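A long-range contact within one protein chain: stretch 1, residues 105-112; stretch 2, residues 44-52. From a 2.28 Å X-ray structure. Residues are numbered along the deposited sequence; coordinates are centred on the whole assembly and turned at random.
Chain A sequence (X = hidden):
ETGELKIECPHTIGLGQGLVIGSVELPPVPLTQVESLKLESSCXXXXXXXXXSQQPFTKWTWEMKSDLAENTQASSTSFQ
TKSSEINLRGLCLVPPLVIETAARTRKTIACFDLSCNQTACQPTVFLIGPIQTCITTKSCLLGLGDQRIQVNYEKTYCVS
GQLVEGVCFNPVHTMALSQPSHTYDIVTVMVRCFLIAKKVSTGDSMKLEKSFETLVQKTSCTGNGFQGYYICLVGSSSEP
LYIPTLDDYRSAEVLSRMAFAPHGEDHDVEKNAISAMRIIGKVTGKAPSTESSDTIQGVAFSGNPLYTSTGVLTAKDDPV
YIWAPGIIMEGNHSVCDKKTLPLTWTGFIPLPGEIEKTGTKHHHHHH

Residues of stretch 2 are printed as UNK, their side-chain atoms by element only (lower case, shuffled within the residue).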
ATOM      1  N   THR A 105      16.244  -8.291 -11.548  1.00 48.90           N
ATOM      2  CA  THR A 105      15.441  -8.862 -12.631  1.00 49.00           C
ATOM      3  C   THR A 105      15.061  -7.854 -13.708  1.00 47.93           C
ATOM      4  O   THR A 105      14.628  -8.245 -14.787  1.00 47.48           O
ATOM      5  CB  THR A 105      14.108  -9.463 -12.126  1.00 49.95           C
ATOM      6  OG1 THR A 105      13.251  -8.423 -11.620  1.00 48.77           O
ATOM      7  CG2 THR A 105      14.350 -10.532 -11.058  1.00 50.15           C
ATOM      8  N   ARG A 106      15.187  -6.567 -13.405  1.00 48.30           N
ATOM      9  CA  ARG A 106      14.797  -5.506 -14.310  1.00 50.24           C
ATOM     10  C   ARG A 106      13.305  -5.500 -14.620  1.00 49.58           C
ATOM     11  O   ARG A 106      12.885  -5.098 -15.697  1.00 49.65           O
ATOM     12  CB  ARG A 106      15.654  -5.562 -15.580  1.00 54.96           C
ATOM     13  CG  ARG A 106      17.154  -5.526 -15.299  1.00 58.20           C
ATOM     14  CD  ARG A 106      17.540  -4.204 -14.623  1.00 61.30           C
ATOM     15  NE  ARG A 106      18.942  -4.057 -14.233  1.00 66.28           N
ATOM     16  CZ  ARG A 106      20.012  -4.181 -15.030  1.00 70.60           C
ATOM     17  NH1 ARG A 106      19.925  -4.502 -16.329  1.00 73.80           N
ATOM     18  NH2 ARG A 106      21.213  -4.008 -14.497  1.00 70.84           N
ATOM     19  N   LYS A 107      12.514  -5.928 -13.647  1.00 49.27           N
ATOM     20  CA  LYS A 107      11.069  -5.932 -13.779  1.00 50.25           C
ATOM     21  C   LYS A 107      10.457  -4.667 -13.206  1.00 45.02           C
ATOM     22  O   LYS A 107      10.946  -4.113 -12.225  1.00 43.57           O
ATOM     23  CB  LYS A 107      10.486  -7.162 -13.101  1.00 53.23           C
ATOM     24  CG  LYS A 107      10.883  -8.446 -13.810  1.00 57.89           C
ATOM     25  CD  LYS A 107      10.218  -8.523 -15.181  1.00 61.01           C
ATOM     26  CE  LYS A 107      10.209  -9.931 -15.744  1.00 64.66           C
ATOM     27  NZ  LYS A 107       9.137 -10.074 -16.767  1.00 67.29           N
ATOM     28  N   THR A 108       9.395  -4.221 -13.852  1.00 42.55           N
ATOM     29  CA  THR A 108       8.650  -3.049 -13.452  1.00 41.19           C
ATOM     30  C   THR A 108       7.308  -3.547 -12.890  1.00 40.48           C
ATOM     31  O   THR A 108       6.685  -4.435 -13.465  1.00 40.19           O
ATOM     32  CB  THR A 108       8.451  -2.126 -14.660  1.00 41.01           C
ATOM     33  OG1 THR A 108       9.714  -1.556 -15.014  1.00 41.35           O
ATOM     34  CG2 THR A 108       7.471  -0.979 -14.357  1.00 40.49           C
ATOM     35  N   ILE A 109       6.905  -2.999 -11.752  1.00 39.55           N
ATOM     36  CA  ILE A 109       5.627  -3.323 -11.118  1.00 39.98           C
ATOM     37  C   ILE A 109       4.721  -2.133 -11.326  1.00 37.52           C
ATOM     38  O   ILE A 109       5.078  -1.009 -10.986  1.00 36.29           O
ATOM     39  CB  ILE A 109       5.756  -3.597  -9.602  1.00 41.93           C
ATOM     40  CG1 ILE A 109       6.565  -4.859  -9.339  1.00 43.44           C
ATOM     41  CG2 ILE A 109       4.384  -3.793  -8.954  1.00 43.44           C
ATOM     42  CD1 ILE A 109       8.070  -4.639  -9.318  1.00 44.73           C
ATOM     43  N   ALA A 110       3.561  -2.391 -11.913  1.00 37.63           N
ATOM     44  CA  ALA A 110       2.523  -1.382 -12.089  1.00 37.45           C
ATOM     45  C   ALA A 110       1.212  -2.022 -11.656  1.00 37.86           C
ATOM     46  O   ALA A 110       0.828  -3.045 -12.196  1.00 39.27           O
ATOM     47  CB  ALA A 110       2.448  -0.909 -13.521  1.00 37.55           C
ATOM     48  N   CYS A 111       0.551  -1.407 -10.680  1.00 37.04           N
ATOM     49  CA  CYS A 111      -0.653  -1.937 -10.068  1.00 36.82           C
ATOM     50  C   CYS A 111      -1.424  -0.778  -9.430  1.00 35.95           C
ATOM     51  O   CYS A 111      -0.942   0.351  -9.420  1.00 36.71           O
ATOM     52  CB  CYS A 111      -0.285  -2.981  -9.024  1.00 37.71           C
ATOM     53  SG  CYS A 111       0.735  -2.362  -7.649  1.00 39.97           S
ATOM     54  N   PHE A 112      -2.657  -1.014  -8.979  1.00 36.18           N
ATOM     55  CA  PHE A 112      -3.446   0.064  -8.335  1.00 34.54           C
ATOM     56  C   PHE A 112      -4.089  -0.419  -7.056  1.00 32.87           C
ATOM     57  O   PHE A 112      -4.239  -1.608  -6.857  1.00 31.44           O
ATOM     58  CB  PHE A 112      -4.449   0.691  -9.309  1.00 34.78           C
ATOM     59  CG  PHE A 112      -5.391  -0.290  -9.906  1.00 36.43           C
ATOM     60  CD1 PHE A 112      -5.045  -1.036 -11.039  1.00 36.93           C
ATOM     61  CD2 PHE A 112      -6.630  -0.496  -9.318  1.00 36.94           C
ATOM     62  CE1 PHE A 112      -5.930  -1.960 -11.567  1.00 37.78           C
ATOM     63  CE2 PHE A 112      -7.517  -1.414  -9.839  1.00 37.84           C
ATOM     64  CZ  PHE A 112      -7.167  -2.154 -10.959  1.00 38.82           C
ATOM     65  N   UNK A  44       8.385   1.600 -22.458  1.00 58.57           N
ATOM     66  CA  UNK A  44       9.500   0.713 -22.858  1.00 59.26           C
ATOM     67  C   UNK A  44      10.174   0.134 -21.617  1.00 59.68           C
ATOM     68  O   UNK A  44      11.347   0.430 -21.317  1.00 59.01           O
ATOM     69  o   UNK A  44      10.353   3.450 -22.460  1.00 55.77           O
ATOM     70  n   UNK A  44      12.309   3.046 -23.510  1.00 58.05           N
ATOM     71  c   UNK A  44      10.519   1.424 -23.774  1.00 59.49           C
ATOM     72  c   UNK A  44      11.056   2.731 -23.188  1.00 58.57           C
ATOM     73  N   UNK A  45       9.399  -0.661 -20.882  1.00 58.51           N
ATOM     74  CA  UNK A  45       9.909  -1.395 -19.739  1.00 57.45           C
ATOM     75  C   UNK A  45       9.265  -2.782 -19.640  1.00 57.20           C
ATOM     76  O   UNK A  45       8.290  -3.075 -20.335  1.00 56.09           O
ATOM     77  c   UNK A  45       6.107  -0.161 -17.660  1.00 56.70           C
ATOM     78  c   UNK A  45       7.206   1.946 -17.290  1.00 55.97           C
ATOM     79  c   UNK A  45       8.409   1.371 -17.658  1.00 54.62           C
ATOM     80  c   UNK A  45       9.848  -0.570 -18.419  1.00 56.55           C
ATOM     81  c   UNK A  45       8.482   0.031 -18.061  1.00 55.95           C
ATOM     82  c   UNK A  45       6.047   1.178 -17.280  1.00 56.09           C
ATOM     83  c   UNK A  45       7.314  -0.734 -18.035  1.00 54.85           C
ATOM     84  N   UNK A  46       9.842  -3.625 -18.784  1.00 56.33           N
ATOM     85  CA  UNK A  46       9.472  -5.028 -18.673  1.00 56.82           C
ATOM     86  C   UNK A  46       8.487  -5.266 -17.509  1.00 56.24           C
ATOM     87  O   UNK A  46       8.880  -5.528 -16.368  1.00 54.15           O
ATOM     88  o   UNK A  46      11.456  -8.109 -18.328  1.00 63.19           O
ATOM     89  c   UNK A  46      10.505  -7.337 -18.571  1.00 59.49           C
ATOM     90  c   UNK A  46      10.751  -5.855 -18.513  1.00 57.75           C
ATOM     91  o   UNK A  46       9.356  -7.742 -18.836  1.00 62.36           O
ATOM     92  N   UNK A  47       7.200  -5.159 -17.824  1.00 59.49           N
ATOM     93  CA  UNK A  47       6.121  -5.337 -16.850  1.00 59.41           C
ATOM     94  C   UNK A  47       6.119  -6.735 -16.226  1.00 60.89           C
ATOM     95  O   UNK A  47       6.103  -7.735 -16.933  1.00 61.59           O
ATOM     96  c   UNK A  47       4.440  -2.912 -16.082  1.00 58.81           C
ATOM     97  c   UNK A  47       4.744  -5.065 -17.491  1.00 60.06           C
ATOM     98  c   UNK A  47       4.063  -3.686 -17.348  1.00 60.14           C
ATOM     99  c   UNK A  47       2.540  -3.813 -17.469  1.00 61.48           C
ATOM    100  N   UNK A  48       6.118  -6.786 -14.898  1.00 62.04           N
ATOM    101  CA  UNK A  48       5.864  -8.024 -14.183  1.00 65.78           C
ATOM    102  C   UNK A  48       4.365  -8.376 -14.311  1.00 68.76           C
ATOM    103  O   UNK A  48       3.511  -7.517 -14.130  1.00 66.50           O
ATOM    104  n   UNK A  48       5.649  -9.998 -11.475  1.00 72.70           N
ATOM    105  c   UNK A  48       7.775  -9.897 -11.975  1.00 73.97           C
ATOM    106  c   UNK A  48       6.608  -9.214 -12.079  1.00 71.84           C
ATOM    107  c   UNK A  48       6.209 -11.106 -11.022  1.00 74.02           C
ATOM    108  n   UNK A  48       7.501 -11.067 -11.306  1.00 75.16           N
ATOM    109  c   UNK A  48       6.291  -7.898 -12.720  1.00 67.15           C
ATOM    110  N   UNK A  49       4.065  -9.627 -14.652  1.00 74.75           N
ATOM    111  CA  UNK A  49       2.704 -10.063 -15.026  1.00 81.34           C
ATOM    112  C   UNK A  49       1.818 -10.457 -13.831  1.00 82.12           C
ATOM    113  O   UNK A  49       0.594 -10.561 -13.967  1.00 80.09           O
ATOM    114  c   UNK A  49       3.471 -10.922 -17.291  1.00 85.82           C
ATOM    115  o   UNK A  49       3.467 -12.348 -15.327  1.00 85.01           O
ATOM    116  c   UNK A  49       2.765 -11.280 -15.976  1.00 84.21           C
ATOM    117  N   UNK A  50       2.452 -10.688 -12.682  1.00 84.57           N
ATOM    118  CA  UNK A  50       1.772 -11.068 -11.425  1.00 86.96           C
ATOM    119  C   UNK A  50       0.463 -10.324 -11.103  1.00 86.80           C
ATOM    120  O   UNK A  50      -0.570 -10.964 -10.872  1.00 85.89           O
ATOM    121  c   UNK A  50       2.732 -10.938 -10.220  1.00 86.05           C
ATOM    122  o   UNK A  50       3.264  -9.613 -10.079  1.00 85.84           O
ATOM    123  N   UNK A  51       0.512  -8.990 -11.102  1.00 84.19           N
ATOM    124  CA  UNK A  51      -0.591  -8.170 -10.583  1.00 81.88           C
ATOM    125  C   UNK A  51      -1.847  -8.162 -11.472  1.00 82.38           C
ATOM    126  O   UNK A  51      -2.963  -7.989 -10.963  1.00 83.09           O
ATOM    127  c   UNK A  51       0.801  -6.737  -9.038  1.00 75.67           C
ATOM    128  c   UNK A  51      -0.118  -6.733 -10.265  1.00 79.34           C
ATOM    129  o   UNK A  51       0.590  -6.186 -11.387  1.00 81.74           O
ATOM    130  N   UNK A  52      -1.675  -8.380 -12.777  1.00 83.40           N
ATOM    131  CA  UNK A  52      -2.808  -8.436 -13.722  1.00 85.39           C
ATOM    132  C   UNK A  52      -3.601  -9.785 -13.752  1.00 84.82           C
ATOM    133  O   UNK A  52      -4.607  -9.890 -14.450  1.00 84.49           O
ATOM    134  c   UNK A  52      -2.318  -8.062 -15.127  1.00 87.49           C
ATOM    135  o   UNK A  52      -1.294  -8.950 -15.548  1.00 89.49           O
TER
HETATM  136  O   HOH W   1      11.539  -2.899 -16.566  1.00 38.41           O
HETATM  137  O   HOH W   2       3.190  -5.387 -12.340  1.00 53.16           O

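Position 44 carries two side-chain carbons, the second bearing one oxygen and one nitrogen. That is a carboxamide on a single methylene, so the residue is Asn 44; its side chain is out of reach of stretch 1.

Position 45 has one carbon followed by a ring of six carbons with no further atom attached, one face covered by Thr 108 CG2, which makes it Phe 45. Thr 108 CG2 sits 3.7 Å from the centroid of the Phe 45 ring and 12° off its normal, a CH-pi contact.

At position 46 two carbons end in two oxygens, one of which approaches Lys 107 NZ. A carboxylate faces an ammonium group; the residue is Asp 46. The salt bridge joins Lys 107 NZ to Asp 46 OD1 at 3.1 Å, while the bond from Lys 107 NZ to Asp 46 OD2, at 3.4 Å, is weak.

Position 47 shows four carbons forked at the second, one branch tip packing against Ala 110 CB and Thr 108 CG2: Leu 47. Its CD2 lies 3.8 Å from Ala 110 CB and 4.0 Å from Thr 108 CG2.

Position 48 has one carbon and a five-membered ring of three carbons and two nitrogens, with Lys 107 CG at the ring edge, hence His 48. Lys 107 CG is 3.9 Å from His 48 CD2.

Position 49 has a CB bearing one oxygen and one carbon, the branching of Thr 49; CA-to-CB points away from stretch 1. Position 50 has one carbon and one oxygen, so it is Ser 50. Its OG is hydrogen-bonded to His 48 ND1 at 2.8 Å, tying the imidazole to its own stretch.

Position 51 repeats the oxygen-and-carbon branching, its carbon branch near Cys 111 CB, giving Thr 51, with CA-to-CB pointing toward stretch 1. Its CG2 lies 3.9 Å from Cys 111 CB. Position 52, again one carbon and one oxygen, is Ser 52; its OG donates to Thr 49 O at 2.9 Å and does not reach stretch 1.

The contact is anchored by a short parallel pairing centred on Thr 108 and Leu 47, whose CA atoms are 4.8 Å apart. Thr 108 N donates to Asp 46 O (2.9 Å, 167°), and His 48 N donates to Thr 108 O (2.8 Å, 178°), so Thr 108 uses both its backbone polar groups on the flanking residues. Water 1 links Asp 46 N, Arg 106 O and Thr 108 OG1; water 2 links Ala 110 N, His 48 O and Thr 51 OG1. Together the stretches bury 559 Å².

Stretch 2 44-52: NFDLHTSTS
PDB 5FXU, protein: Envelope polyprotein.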